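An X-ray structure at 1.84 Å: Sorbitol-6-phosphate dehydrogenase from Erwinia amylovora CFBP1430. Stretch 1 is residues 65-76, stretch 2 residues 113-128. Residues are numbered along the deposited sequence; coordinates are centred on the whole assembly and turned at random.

Stretch 1 (65-76) DATDEASVEALA
Stretch 2 113-128: LQVNLVGYFLCSREFS

Two helices that run in broadly the same direction commonly bury an apolar seam and leave their charges to pair at its border, and this contact of 660 Å² is a compact example. Helix 69-76 and helix 113-128 cross at -33°, their axes approaching to 9.5 Å, with Val72 set against Cys123 and Ala76 against Glu126 in the register. At the centre Val72 (chi1 t) points toward the second helix: its CG1 lies 3.8 Å from SG of Cys123 (chi1 m), and its CG2 4.1 Å from CB of Leu122 (m, t). One turn on, Ala76 CB sits over one face of the Phe127 ring (chi1 m, chi2 -77°), 4.1 Å from Phe127 CE1, while CD2 of Leu75 (t, p) meets the ring edge, 4.0 Å from Phe127 CZ.

Toward the start of stretch 1 the backbones themselves close in. Ala66 and Gly119 bring their CA atoms to 4.6 Å, and Gly119 CA makes a CA-H...O contact of 3.4 Å to Ala66 O. A CB on Gly119 would lie only 3.2 Å from Ala66 CB, so the bare glycine permits this approach. Ala66 belongs to a type I turn, Asp65 to Asp68, that leads into the first helix; Asp68 (chi1 t) caps it, its OD1 accepting from Ser71 N at 2.7 Å. The second helix widens into a pi-type turn at 114-118.

At the polar edge, extended Glu69 (t, t, chi3 36°) reaches Arg125 (t, t, p, chi4 -167°): Arg125 NH2 donates to Glu69 OE2 at 2.6 Å in a salt bridge, near the guanidinium plane. Arg125 NE also bridges to Glu126 OE2 at 2.9 Å (Glu126 m, m, chi3 -51°). Glu73 (m, t, chi3 -13°) adds a long salt bridge, OE2 to Arg125 NH2 at 3.6 Å. One arginine thus meets three carboxylates; Glu73 OE2 and Glu126 OE2, like charges, lie 4.1 Å apart.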

ATOM      1  N   ASP A  65     -19.433 -17.707  21.877  1.00 31.31           N
ATOM      2  CA  ASP A  65     -18.087 -18.146  21.631  1.00 31.01           C
ATOM      3  C   ASP A  65     -17.966 -17.922  20.163  1.00 29.44           C
ATOM      4  O   ASP A  65     -18.546 -18.703  19.360  1.00 26.25           O
ATOM      5  CB  ASP A  65     -17.929 -19.648  21.988  1.00 32.34           C
ATOM      6  CG  ASP A  65     -16.581 -20.220  21.552  1.00 34.66           C
ATOM      7  OD1 ASP A  65     -15.679 -19.472  21.112  1.00 33.29           O
ATOM      8  OD2 ASP A  65     -16.388 -21.428  21.684  1.00 34.73           O
ATOM      9  N   ALA A  66     -17.277 -16.845  19.780  1.00 26.91           N
ATOM     10  CA  ALA A  66     -17.281 -16.498  18.361  1.00 28.24           C
ATOM     11  C   ALA A  66     -16.538 -17.557  17.509  1.00 25.74           C
ATOM     12  O   ALA A  66     -16.787 -17.650  16.338  1.00 28.53           O
ATOM     13  CB  ALA A  66     -16.755 -15.072  18.086  1.00 28.34           C
ATOM     14  N   THR A  67     -15.737 -18.402  18.121  1.00 27.06           N
ATOM     15  CA  THR A  67     -14.978 -19.429  17.405  1.00 28.15           C
ATOM     16  C   THR A  67     -15.830 -20.660  17.118  1.00 29.17           C
ATOM     17  O   THR A  67     -15.418 -21.526  16.346  1.00 27.26           O
ATOM     18  CB  THR A  67     -13.730 -19.894  18.208  1.00 29.96           C
ATOM     19  OG1 THR A  67     -14.142 -20.634  19.342  1.00 32.54           O
ATOM     20  CG2 THR A  67     -12.854 -18.712  18.698  1.00 32.20           C
ATOM     21  N   ASP A  68     -17.045 -20.720  17.683  1.00 29.15           N
ATOM     22  CA  ASP A  68     -17.959 -21.895  17.527  1.00 30.59           C
ATOM     23  C   ASP A  68     -19.154 -21.559  16.660  1.00 28.29           C
ATOM     24  O   ASP A  68     -19.917 -20.690  17.007  1.00 29.28           O
ATOM     25  CB  ASP A  68     -18.370 -22.373  18.931  1.00 32.78           C
ATOM     26  CG  ASP A  68     -19.372 -23.550  18.909  1.00 35.96           C
ATOM     27  OD1 ASP A  68     -20.595 -23.351  18.679  1.00 37.62           O
ATOM     28  OD2 ASP A  68     -18.915 -24.670  19.180  1.00 38.42           O
ATOM     29  N   GLU A  69     -19.354 -22.278  15.545  1.00 28.86           N
ATOM     30  CA  GLU A  69     -20.432 -22.015  14.595  1.00 27.76           C
ATOM     31  C   GLU A  69     -21.868 -22.123  15.169  1.00 30.11           C
ATOM     32  O   GLU A  69     -22.761 -21.346  14.815  1.00 27.56           O
ATOM     33  CB  GLU A  69     -20.310 -22.970  13.404  1.00 31.03           C
ATOM     34  CG  GLU A  69     -21.352 -22.789  12.326  1.00 30.77           C
ATOM     35  CD  GLU A  69     -21.071 -23.626  11.069  1.00 32.87           C
ATOM     36  OE1 GLU A  69     -20.568 -24.766  11.212  1.00 38.60           O
ATOM     37  OE2 GLU A  69     -21.398 -23.162   9.957  1.00 31.56           O
ATOM     38  N   ALA A  70     -22.078 -23.090  16.059  1.00 28.88           N
ATOM     39  CA  ALA A  70     -23.412 -23.273  16.665  1.00 31.13           C
ATOM     40  C   ALA A  70     -23.734 -22.114  17.644  1.00 28.24           C
ATOM     41  O   ALA A  70     -24.832 -21.649  17.725  1.00 29.78           O
ATOM     42  CB  ALA A  70     -23.437 -24.598  17.414  1.00 30.96           C
ATOM     43  N   SER A  71     -22.753 -21.710  18.418  1.00 28.99           N
ATOM     44  CA  SER A  71     -22.891 -20.588  19.304  1.00 27.09           C
ATOM     45  C   SER A  71     -23.122 -19.249  18.557  1.00 30.70           C
ATOM     46  O   SER A  71     -23.995 -18.439  18.925  1.00 29.18           O
ATOM     47  CB  SER A  71     -21.667 -20.563  20.229  1.00 27.02           C
ATOM     48  OG  SER A  71     -21.628 -19.390  21.000  1.00 27.28           O
ATOM     49  N   VAL A  72     -22.414 -19.016  17.438  1.00 29.96           N
ATOM     50  CA  VAL A  72     -22.712 -17.814  16.613  1.00 27.74           C
ATOM     51  C   VAL A  72     -24.076 -17.866  15.962  1.00 28.06           C
ATOM     52  O   VAL A  72     -24.806 -16.874  15.937  1.00 27.35           O
ATOM     53  CB  VAL A  72     -21.580 -17.568  15.518  1.00 26.47           C
ATOM     54  CG1 VAL A  72     -21.856 -16.281  14.731  1.00 28.00           C
ATOM     55  CG2 VAL A  72     -20.214 -17.530  16.191  1.00 27.20           C
ATOM     56  N   GLU A  73     -24.457 -19.013  15.405  1.00 29.34           N
ATOM     57  CA  GLU A  73     -25.726 -19.072  14.727  1.00 31.49           C
ATOM     58  C   GLU A  73     -26.856 -18.869  15.732  1.00 30.65           C
ATOM     59  O   GLU A  73     -27.828 -18.244  15.402  1.00 34.64           O
ATOM     60  CB  GLU A  73     -25.892 -20.385  13.991  1.00 32.18           C
ATOM     61  CG  GLU A  73     -25.028 -20.491  12.752  1.00 37.26           C
ATOM     62  CD  GLU A  73     -24.888 -21.931  12.301  1.00 39.86           C
ATOM     63  OE1 GLU A  73     -25.264 -22.846  13.092  1.00 40.48           O
ATOM     64  OE2 GLU A  73     -24.435 -22.128  11.158  1.00 45.23           O
ATOM     65  N   ALA A  74     -26.669 -19.298  16.980  1.00 31.25           N
ATOM     66  CA  ALA A  74     -27.721 -19.107  17.995  1.00 32.63           C
ATOM     67  C   ALA A  74     -27.780 -17.648  18.436  1.00 33.58           C
ATOM     68  O   ALA A  74     -28.877 -17.113  18.725  1.00 36.93           O
ATOM     69  CB  ALA A  74     -27.533 -20.033  19.208  1.00 32.17           C
ATOM     70  N   LEU A  75     -26.617 -16.996  18.501  1.00 30.26           N
ATOM     71  CA  LEU A  75     -26.562 -15.573  18.863  1.00 27.84           C
ATOM     72  C   LEU A  75     -27.348 -14.765  17.902  1.00 26.60           C
ATOM     73  O   LEU A  75     -28.162 -13.928  18.299  1.00 27.15           O
ATOM     74  CB  LEU A  75     -25.120 -15.060  18.943  1.00 28.92           C
ATOM     75  CG  LEU A  75     -24.900 -13.558  19.220  1.00 27.73           C
ATOM     76  CD1 LEU A  75     -25.108 -13.261  20.682  1.00 29.48           C
ATOM     77  CD2 LEU A  75     -23.529 -13.122  18.731  1.00 27.22           C
ATOM     78  N   ALA A  76     -27.203 -15.056  16.603  1.00 27.98           N
ATOM     79  CA  ALA A  76     -27.972 -14.357  15.597  1.00 28.22           C
ATOM     80  C   ALA A  76     -29.445 -14.585  15.757  1.00 31.35           C
ATOM     81  O   ALA A  76     -30.255 -13.648  15.649  1.00 30.08           O
ATOM     82  CB  ALA A  76     -27.542 -14.744  14.216  1.00 29.31           C
ATOM     83  N   LEU A 113      -5.780 -17.525  14.909  1.00 25.32           N
ATOM     84  CA  LEU A 113      -6.626 -17.599  13.710  1.00 26.49           C
ATOM     85  C   LEU A 113      -8.114 -17.759  14.045  1.00 25.91           C
ATOM     86  O   LEU A 113      -8.989 -17.159  13.409  1.00 27.91           O
ATOM     87  CB  LEU A 113      -6.182 -18.719  12.762  1.00 27.97           C
ATOM     88  CG  LEU A 113      -4.732 -18.611  12.244  1.00 29.14           C
ATOM     89  CD1 LEU A 113      -4.434 -19.752  11.279  1.00 30.03           C
ATOM     90  CD2 LEU A 113      -4.446 -17.284  11.590  1.00 31.40           C
ATOM     91  N   GLN A 114      -8.402 -18.543  15.073  1.00 26.52           N
ATOM     92  CA  GLN A 114      -9.808 -18.803  15.445  1.00 25.89           C
ATOM     93  C   GLN A 114     -10.478 -17.498  15.950  1.00 23.92           C
ATOM     94  O   GLN A 114     -11.498 -17.091  15.455  1.00 23.47           O
ATOM     95  CB  GLN A 114      -9.867 -19.944  16.514  1.00 28.09           C
ATOM     96  CG  GLN A 114      -9.652 -21.370  15.973  1.00 30.39           C
ATOM     97  CD  GLN A 114     -10.591 -21.738  14.811  1.00 32.41           C
ATOM     98  OE1 GLN A 114     -11.770 -21.425  14.826  1.00 34.84           O
ATOM     99  NE2 GLN A 114     -10.058 -22.398  13.789  1.00 39.66           N
ATOM    100  N   VAL A 115      -9.848 -16.863  16.912  1.00 25.42           N
ATOM    101  CA  VAL A 115     -10.381 -15.700  17.613  1.00 27.04           C
ATOM    102  C   VAL A 115     -10.358 -14.482  16.662  1.00 26.62           C
ATOM    103  O   VAL A 115     -11.372 -13.808  16.509  1.00 24.40           O
ATOM    104  CB  VAL A 115      -9.616 -15.443  18.922  1.00 28.62           C
ATOM    105  CG1 VAL A 115     -10.106 -14.170  19.612  1.00 30.57           C
ATOM    106  CG2 VAL A 115      -9.811 -16.614  19.888  1.00 30.54           C
ATOM    107  N   ASN A 116      -9.239 -14.275  15.959  1.00 27.46           N
ATOM    108  CA  ASN A 116      -9.104 -13.059  15.176  1.00 27.21           C
ATOM    109  C   ASN A 116      -9.712 -13.100  13.831  1.00 27.03           C
ATOM    110  O   ASN A 116     -10.057 -12.049  13.289  1.00 32.82           O
ATOM    111  CB  ASN A 116      -7.682 -12.691  15.058  1.00 29.15           C
ATOM    112  CG  ASN A 116      -7.179 -12.119  16.307  1.00 29.36           C
ATOM    113  OD1 ASN A 116      -7.704 -11.068  16.731  1.00 30.58           O
ATOM    114  ND2 ASN A 116      -6.198 -12.778  16.951  1.00 24.62           N
ATOM    115  N   LEU A 117      -9.868 -14.307  13.278  1.00 25.84           N
ATOM    116  CA  LEU A 117     -10.247 -14.450  11.918  1.00 25.92           C
ATOM    117  C   LEU A 117     -11.471 -15.276  11.713  1.00 24.09           C
ATOM    118  O   LEU A 117     -12.382 -14.808  11.087  1.00 24.17           O
ATOM    119  CB  LEU A 117      -9.054 -14.985  11.088  1.00 26.12           C
ATOM    120  CG  LEU A 117      -9.056 -14.986   9.569  1.00 27.37           C
ATOM    121  CD1 LEU A 117      -9.479 -13.611   9.055  1.00 29.23           C
ATOM    122  CD2 LEU A 117      -7.627 -15.342   9.133  1.00 27.23           C
ATOM    123  N   VAL A 118     -11.520 -16.528  12.192  1.00 25.53           N
ATOM    124  CA  VAL A 118     -12.684 -17.349  11.927  1.00 25.07           C
ATOM    125  C   VAL A 118     -13.953 -16.763  12.638  1.00 24.14           C
ATOM    126  O   VAL A 118     -15.061 -16.788  12.097  1.00 26.55           O
ATOM    127  CB  VAL A 118     -12.426 -18.804  12.370  1.00 28.67           C
ATOM    128  CG1 VAL A 118     -13.711 -19.599  12.452  1.00 26.69           C
ATOM    129  CG2 VAL A 118     -11.411 -19.462  11.454  1.00 27.13           C
ATOM    130  N   GLY A 119     -13.768 -16.221  13.822  1.00 24.47           N
ATOM    131  CA  GLY A 119     -14.862 -15.548  14.518  1.00 25.10           C
ATOM    132  C   GLY A 119     -15.410 -14.414  13.706  1.00 23.44           C
ATOM    133  O   GLY A 119     -16.618 -14.207  13.655  1.00 24.52           O
ATOM    134  N   TYR A 120     -14.510 -13.706  13.012  1.00 22.53           N
ATOM    135  CA  TYR A 120     -14.926 -12.568  12.233  1.00 22.22           C
ATOM    136  C   TYR A 120     -15.710 -13.026  11.048  1.00 22.58           C
ATOM    137  O   TYR A 120     -16.715 -12.421  10.711  1.00 24.17           O
ATOM    138  CB  TYR A 120     -13.730 -11.650  11.908  1.00 23.09           C
ATOM    139  CG  TYR A 120     -14.013 -10.463  10.958  1.00 22.03           C
ATOM    140  CD1 TYR A 120     -15.209  -9.757  10.987  1.00 23.45           C
ATOM    141  CD2 TYR A 120     -13.013  -9.971  10.130  1.00 22.65           C
ATOM    142  CE1 TYR A 120     -15.447  -8.675  10.131  1.00 22.07           C
ATOM    143  CE2 TYR A 120     -13.224  -8.892   9.260  1.00 22.24           C
ATOM    144  CZ  TYR A 120     -14.434  -8.230   9.296  1.00 21.64           C
ATOM    145  OH  TYR A 120     -14.671  -7.169   8.499  1.00 22.89           O
ATOM    146  N   PHE A 121     -15.281 -14.126  10.416  1.00 22.10           N
ATOM    147  CA  PHE A 121     -15.987 -14.729   9.290  1.00 20.75           C
ATOM    148  C   PHE A 121     -17.381 -15.235   9.799  1.00 20.38           C
ATOM    149  O   PHE A 121     -18.392 -14.907   9.237  1.00 19.74           O
ATOM    150  CB  PHE A 121     -15.087 -15.857   8.700  1.00 20.52           C
ATOM    151  CG  PHE A 121     -15.798 -16.862   7.898  1.00 20.98           C
ATOM    152  CD1 PHE A 121     -16.093 -16.647   6.598  1.00 21.76           C
ATOM    153  CD2 PHE A 121     -16.230 -18.053   8.497  1.00 22.00           C
ATOM    154  CE1 PHE A 121     -16.779 -17.595   5.855  1.00 23.12           C
ATOM    155  CE2 PHE A 121     -16.895 -19.006   7.788  1.00 21.95           C
ATOM    156  CZ  PHE A 121     -17.168 -18.793   6.449  1.00 23.22           C
ATOM    157  N   LEU A 122     -17.422 -15.973  10.905  1.00 21.99           N
ATOM    158  CA  LEU A 122     -18.744 -16.467  11.322  1.00 21.87           C
ATOM    159  C   LEU A 122     -19.774 -15.375  11.608  1.00 22.53           C
ATOM    160  O   LEU A 122     -20.912 -15.409  11.046  1.00 21.84           O
ATOM    161  CB  LEU A 122     -18.628 -17.413  12.446  1.00 23.11           C
ATOM    162  CG  LEU A 122     -17.959 -18.698  11.994  1.00 24.74           C
ATOM    163  CD1 LEU A 122     -17.481 -19.368  13.260  1.00 25.07           C
ATOM    164  CD2 LEU A 122     -18.947 -19.496  11.156  1.00 27.16           C
ATOM    165  N   CYS A 123     -19.371 -14.414  12.415  1.00 22.88           N
ATOM    166  CA  CYS A 123     -20.183 -13.227  12.721  1.00 25.64           C
ATOM    167  C   CYS A 123     -20.593 -12.422  11.535  1.00 24.48           C
ATOM    168  O   CYS A 123     -21.762 -12.043  11.432  1.00 25.83           O
ATOM    169  CB  CYS A 123     -19.540 -12.373  13.829  1.00 26.84           C
ATOM    170  SG  CYS A 123     -19.455 -13.369  15.360  1.00 32.44           S
ATOM    171  N   SER A 124     -19.705 -12.189  10.575  1.00 24.24           N
ATOM    172  CA  SER A 124     -20.088 -11.473   9.360  1.00 23.81           C
ATOM    173  C   SER A 124     -21.129 -12.231   8.495  1.00 25.23           C
ATOM    174  O   SER A 124     -22.107 -11.637   7.912  1.00 25.14           O
ATOM    175  CB  SER A 124     -18.800 -11.228   8.539  1.00 22.58           C
ATOM    176  OG  SER A 124     -17.966 -10.372   9.302  1.00 22.29           O
ATOM    177  N   ARG A 125     -20.880 -13.529   8.383  1.00 25.54           N
ATOM    178  CA  ARG A 125     -21.788 -14.413   7.660  1.00 26.38           C
ATOM    179  C   ARG A 125     -23.205 -14.325   8.186  1.00 26.64           C
ATOM    180  O   ARG A 125     -24.139 -14.108   7.414  1.00 32.50           O
ATOM    181  CB  ARG A 125     -21.351 -15.895   7.715  1.00 28.30           C
ATOM    182  CG  ARG A 125     -22.155 -16.748   6.716  1.00 30.56           C
ATOM    183  CD  ARG A 125     -21.646 -18.161   6.609  1.00 30.58           C
ATOM    184  NE  ARG A 125     -21.913 -18.914   7.836  1.00 31.72           N
ATOM    185  CZ  ARG A 125     -21.375 -20.095   8.131  1.00 31.24           C
ATOM    186  NH1 ARG A 125     -20.475 -20.672   7.312  1.00 31.98           N
ATOM    187  NH2 ARG A 125     -21.713 -20.687   9.260  1.00 29.29           N
ATOM    188  N   GLU A 126     -23.359 -14.561   9.473  1.00 26.25           N
ATOM    189  CA  GLU A 126     -24.700 -14.710  10.078  1.00 28.28           C
ATOM    190  C   GLU A 126     -25.463 -13.415  10.211  1.00 28.27           C
ATOM    191  O   GLU A 126     -26.697 -13.394  10.004  1.00 25.73           O
ATOM    192  CB  GLU A 126     -24.639 -15.416  11.438  1.00 29.13           C
ATOM    193  CG  GLU A 126     -24.018 -16.806  11.379  1.00 32.07           C
ATOM    194  CD  GLU A 126     -24.784 -17.748  10.443  1.00 33.33           C
ATOM    195  OE1 GLU A 126     -26.007 -17.841  10.612  1.00 35.37           O
ATOM    196  OE2 GLU A 126     -24.203 -18.375   9.519  1.00 31.64           O
ATOM    197  N   PHE A 127     -24.755 -12.322  10.489  1.00 25.67           N
ATOM    198  CA  PHE A 127     -25.417 -11.042  10.541  1.00 25.54           C
ATOM    199  C   PHE A 127     -25.620 -10.381   9.259  1.00 26.26           C
ATOM    200  O   PHE A 127     -26.636  -9.737   9.100  1.00 28.68           O
ATOM    201  CB  PHE A 127     -24.750 -10.174  11.527  1.00 24.99           C
ATOM    202  CG  PHE A 127     -24.929 -10.656  12.913  1.00 25.47           C
ATOM    203  CD1 PHE A 127     -26.152 -10.452  13.582  1.00 25.85           C
ATOM    204  CD2 PHE A 127     -23.936 -11.372  13.534  1.00 25.00           C
ATOM    205  CE1 PHE A 127     -26.294 -10.907  14.905  1.00 26.13           C
ATOM    206  CE2 PHE A 127     -24.077 -11.838  14.840  1.00 24.97           C
ATOM    207  CZ  PHE A 127     -25.256 -11.604  15.514  1.00 26.49           C
ATOM    208  N   SER A 128     -24.730 -10.547   8.277  1.00 27.43           N
ATOM    209  CA  SER A 128     -25.091 -10.171   6.901  1.00 25.32           C
ATOM    210  C   SER A 128     -26.377 -10.784   6.375  1.00 26.67           C
ATOM    211  O   SER A 128     -27.122 -10.109   5.635  1.00 24.46           O
ATOM    212  CB  SER A 128     -23.982 -10.447   5.874  1.00 26.27           C
ATOM    213  OG  SER A 128     -23.597 -11.803   5.740  1.00 25.38           O
TER
HETATM  214  O   HOH W   1     -20.579 -23.854   7.747  1.00 30.81           O